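Local coordinates for MUTM (fpg) protein (Thermus thermophilus, PDB 1EE8) that belongs to the Fpg family of DNA glycosylases, built from an N-terminal beta-rich domain, an H2TH domain and a zinc finger, at residues G41-E46 and A57-V62. Numbering follows the deposited sequence.
Sequences GRRILE and ALEGGV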
ATOM      1  N   GLY A  41      -6.055  -7.543   3.077  1.00 20.77           N
ATOM      2  CA  GLY A  41      -7.107  -7.323   4.046  1.00 22.58           C
ATOM      3  C   GLY A  41      -8.349  -6.697   3.454  1.00 21.90           C
ATOM      4  O   GLY A  41      -8.998  -5.889   4.100  1.00 21.68           O
ATOM      5  N   ARG A  42      -8.681  -7.068   2.224  1.00 22.16           N
ATOM      6  CA  ARG A  42      -9.854  -6.519   1.559  1.00 21.90           C
ATOM      7  C   ARG A  42     -10.626  -7.651   0.904  1.00 23.32           C
ATOM      8  O   ARG A  42     -10.036  -8.636   0.442  1.00 23.12           O
ATOM      9  CB  ARG A  42      -9.437  -5.512   0.481  1.00 22.28           C
ATOM     10  CG  ARG A  42      -8.646  -4.319   0.984  1.00 20.33           C
ATOM     11  CD  ARG A  42      -8.193  -3.474  -0.183  1.00 20.19           C
ATOM     12  NE  ARG A  42      -7.312  -2.381   0.226  1.00 18.97           N
ATOM     13  CZ  ARG A  42      -7.720  -1.232   0.760  1.00 17.82           C
ATOM     14  NH1 ARG A  42      -9.004  -0.990   0.962  1.00 17.95           N
ATOM     15  NH2 ARG A  42      -6.828  -0.316   1.085  1.00 18.98           N
ATOM     16  N   ARG A  43     -11.943  -7.521   0.854  1.00 23.83           N
ATOM     17  CA  ARG A  43     -12.744  -8.562   0.230  1.00 25.29           C
ATOM     18  C   ARG A  43     -12.730  -8.377  -1.272  1.00 24.45           C
ATOM     19  O   ARG A  43     -12.664  -7.255  -1.771  1.00 24.77           O
ATOM     20  CB  ARG A  43     -14.175  -8.531   0.755  1.00 27.85           C
ATOM     21  CG  ARG A  43     -14.274  -9.028   2.178  1.00 33.04           C
ATOM     22  CD  ARG A  43     -15.684  -8.951   2.726  1.00 35.05           C
ATOM     23  NE  ARG A  43     -15.699  -9.368   4.124  1.00 38.44           N
ATOM     24  CZ  ARG A  43     -15.601 -10.630   4.535  1.00 39.84           C
ATOM     25  NH1 ARG A  43     -15.492 -11.616   3.650  1.00 40.86           N
ATOM     26  NH2 ARG A  43     -15.587 -10.903   5.836  1.00 40.36           N
ATOM     27  N   ILE A  44     -12.755  -9.493  -1.987  1.00 23.79           N
ATOM     28  CA  ILE A  44     -12.754  -9.469  -3.438  1.00 23.17           C
ATOM     29  C   ILE A  44     -14.199  -9.300  -3.895  1.00 23.38           C
ATOM     30  O   ILE A  44     -15.029 -10.180  -3.676  1.00 24.00           O
ATOM     31  CB  ILE A  44     -12.179 -10.783  -4.002  1.00 22.42           C
ATOM     32  CG1 ILE A  44     -10.726 -10.943  -3.532  1.00 21.35           C
ATOM     33  CG2 ILE A  44     -12.279 -10.790  -5.526  1.00 20.90           C
ATOM     34  CD1 ILE A  44     -10.060 -12.218  -3.997  1.00 23.19           C
ATOM     35  N   LEU A  45     -14.484  -8.167  -4.526  1.00 23.73           N
ATOM     36  CA  LEU A  45     -15.828  -7.866  -5.004  1.00 25.44           C
ATOM     37  C   LEU A  45     -16.091  -8.310  -6.438  1.00 26.63           C
ATOM     38  O   LEU A  45     -17.234  -8.550  -6.821  1.00 26.75           O
ATOM     39  CB  LEU A  45     -16.088  -6.369  -4.879  1.00 25.43           C
ATOM     40  CG  LEU A  45     -15.847  -5.821  -3.467  1.00 25.06           C
ATOM     41  CD1 LEU A  45     -16.205  -4.344  -3.422  1.00 23.60           C
ATOM     42  CD2 LEU A  45     -16.676  -6.610  -2.464  1.00 23.77           C
ATOM     43  N   GLU A  46     -15.033  -8.411  -7.235  1.00 27.46           N
ATOM     44  CA  GLU A  46     -15.171  -8.839  -8.621  1.00 27.18           C
ATOM     45  C   GLU A  46     -13.825  -9.150  -9.239  1.00 26.89           C
ATOM     46  O   GLU A  46     -12.781  -8.743  -8.723  1.00 25.32           O
ATOM     47  CB  GLU A  46     -15.843  -7.749  -9.457  1.00 29.40           C
ATOM     48  CG  GLU A  46     -17.321  -7.961  -9.705  1.00 31.16           C
ATOM     49  CD  GLU A  46     -17.621  -9.083 -10.690  1.00 31.99           C
ATOM     50  OE1 GLU A  46     -16.696  -9.850 -11.053  1.00 31.88           O
ATOM     51  OE2 GLU A  46     -18.799  -9.199 -11.096  1.00 31.17           O
ATOM     52  N   ALA A  57     -11.193  -6.595  -8.180  1.00 23.48           N
ATOM     53  CA  ALA A  57     -11.763  -5.393  -7.571  1.00 22.51           C
ATOM     54  C   ALA A  57     -11.887  -5.680  -6.079  1.00 22.27           C
ATOM     55  O   ALA A  57     -12.547  -6.637  -5.667  1.00 21.41           O
ATOM     56  CB  ALA A  57     -13.132  -5.085  -8.171  1.00 24.25           C
ATOM     57  N   LEU A  58     -11.245  -4.842  -5.272  1.00 23.08           N
ATOM     58  CA  LEU A  58     -11.240  -5.022  -3.830  1.00 23.39           C
ATOM     59  C   LEU A  58     -11.978  -3.918  -3.085  1.00 23.92           C
ATOM     60  O   LEU A  58     -11.884  -2.740  -3.429  1.00 24.85           O
ATOM     61  CB  LEU A  58      -9.793  -5.099  -3.348  1.00 23.15           C
ATOM     62  CG  LEU A  58      -8.983  -6.126  -4.144  1.00 24.33           C
ATOM     63  CD1 LEU A  58      -7.507  -5.985  -3.828  1.00 23.09           C
ATOM     64  CD2 LEU A  58      -9.489  -7.531  -3.819  1.00 24.31           C
ATOM     65  N   GLU A  59     -12.706  -4.314  -2.053  1.00 25.54           N
ATOM     66  CA  GLU A  59     -13.468  -3.376  -1.245  1.00 26.66           C
ATOM     67  C   GLU A  59     -12.568  -2.244  -0.755  1.00 26.24           C
ATOM     68  O   GLU A  59     -11.462  -2.483  -0.276  1.00 25.46           O
ATOM     69  CB  GLU A  59     -14.073  -4.127  -0.066  1.00 30.02           C
ATOM     70  CG  GLU A  59     -15.095  -3.351   0.731  1.00 34.92           C
ATOM     71  CD  GLU A  59     -15.830  -4.246   1.707  1.00 37.47           C
ATOM     72  OE1 GLU A  59     -15.160  -4.899   2.537  1.00 38.79           O
ATOM     73  OE2 GLU A  59     -17.076  -4.300   1.641  1.00 39.91           O
ATOM     74  N   GLY A  60     -13.033  -1.004  -0.889  1.00 26.04           N
ATOM     75  CA  GLY A  60     -12.233   0.119  -0.440  1.00 24.63           C
ATOM     76  C   GLY A  60     -11.569   0.894  -1.562  1.00 25.28           C
ATOM     77  O   GLY A  60     -10.681   1.714  -1.317  1.00 25.10           O
ATOM     78  N   GLY A  61     -11.984   0.623  -2.795  1.00 25.22           N
ATOM     79  CA  GLY A  61     -11.443   1.335  -3.941  1.00 24.87           C
ATOM     80  C   GLY A  61     -10.040   0.964  -4.379  1.00 23.83           C
ATOM     81  O   GLY A  61      -9.261   1.829  -4.771  1.00 24.65           O
ATOM     82  N   VAL A  62      -9.719  -0.321  -4.319  1.00 23.53           N
ATOM     83  CA  VAL A  62      -8.406  -0.806  -4.718  1.00 21.00           C
ATOM     84  C   VAL A  62      -8.540  -1.886  -5.790  1.00 20.42           C
ATOM     85  O   VAL A  62      -9.558  -2.576  -5.864  1.00 20.63           O
ATOM     86  CB  VAL A  62      -7.651  -1.414  -3.505  1.00 22.34           C
ATOM     87  CG1 VAL A  62      -6.489  -2.263  -3.983  1.00 20.59           C
ATOM     88  CG2 VAL A  62      -7.149  -0.294  -2.582  1.00 22.77           C
TER
HETATM   89  O   HOH W   1     -12.889  -5.668   2.760  1.00 25.81           O
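Ala57 pairs with Glu46 at the start of this antiparallel hairpin contact, its N donating to Glu46 O at 2.7 Å. Its carbonyl O takes Leu45 N at 2.7 Å and, weakly, Glu46 N. Two residues thus face one, a classic beta bulge that shifts the register by one; the CB of Leu45 points toward the partner strand. The Ala57 and Glu46 CB atoms meet on one face of the sheet; the Glu46 carboxylate leads away to a salt bridge with Arg14. Leu58, on the other face, lies side by side with Ile44, pointing the same way, with CD2 3.6 Å from Ile44 CG1, while its CB is crossed at about a right angle by the Arg42 side chain. Glu59 N closes the pairing on Arg43 O (3.0 Å, 168° at the hydrogen). Leu45 CD1 rests on Glu59 CA. Beyond the strand, Glu59 O receives Arg42 NH1 at 3.1 Å, in the carbonyl plane on a lone pair and near the guanidinium plane. The Arg42 chain is extended from CG to NE, and its NH1 lies near Gly60 CA. Gly60 and Gly61, both at positive phi, turn the chain back to Val62. There Val62 CG2 covers one guanidinium face, offset toward its rim, 3.5 Å from Arg42 CZ. Arg42 NE also bonds Leu38 O, and NH2 bonds Glu40 O of the second subunit, whose own Arg42 NH2 lies close. Three carbonyl oxygens, two of this chain and one of the second subunit, thus grip this buried cation, and their dipoles would be expected to ease the repulsion between the two Arg42 groups.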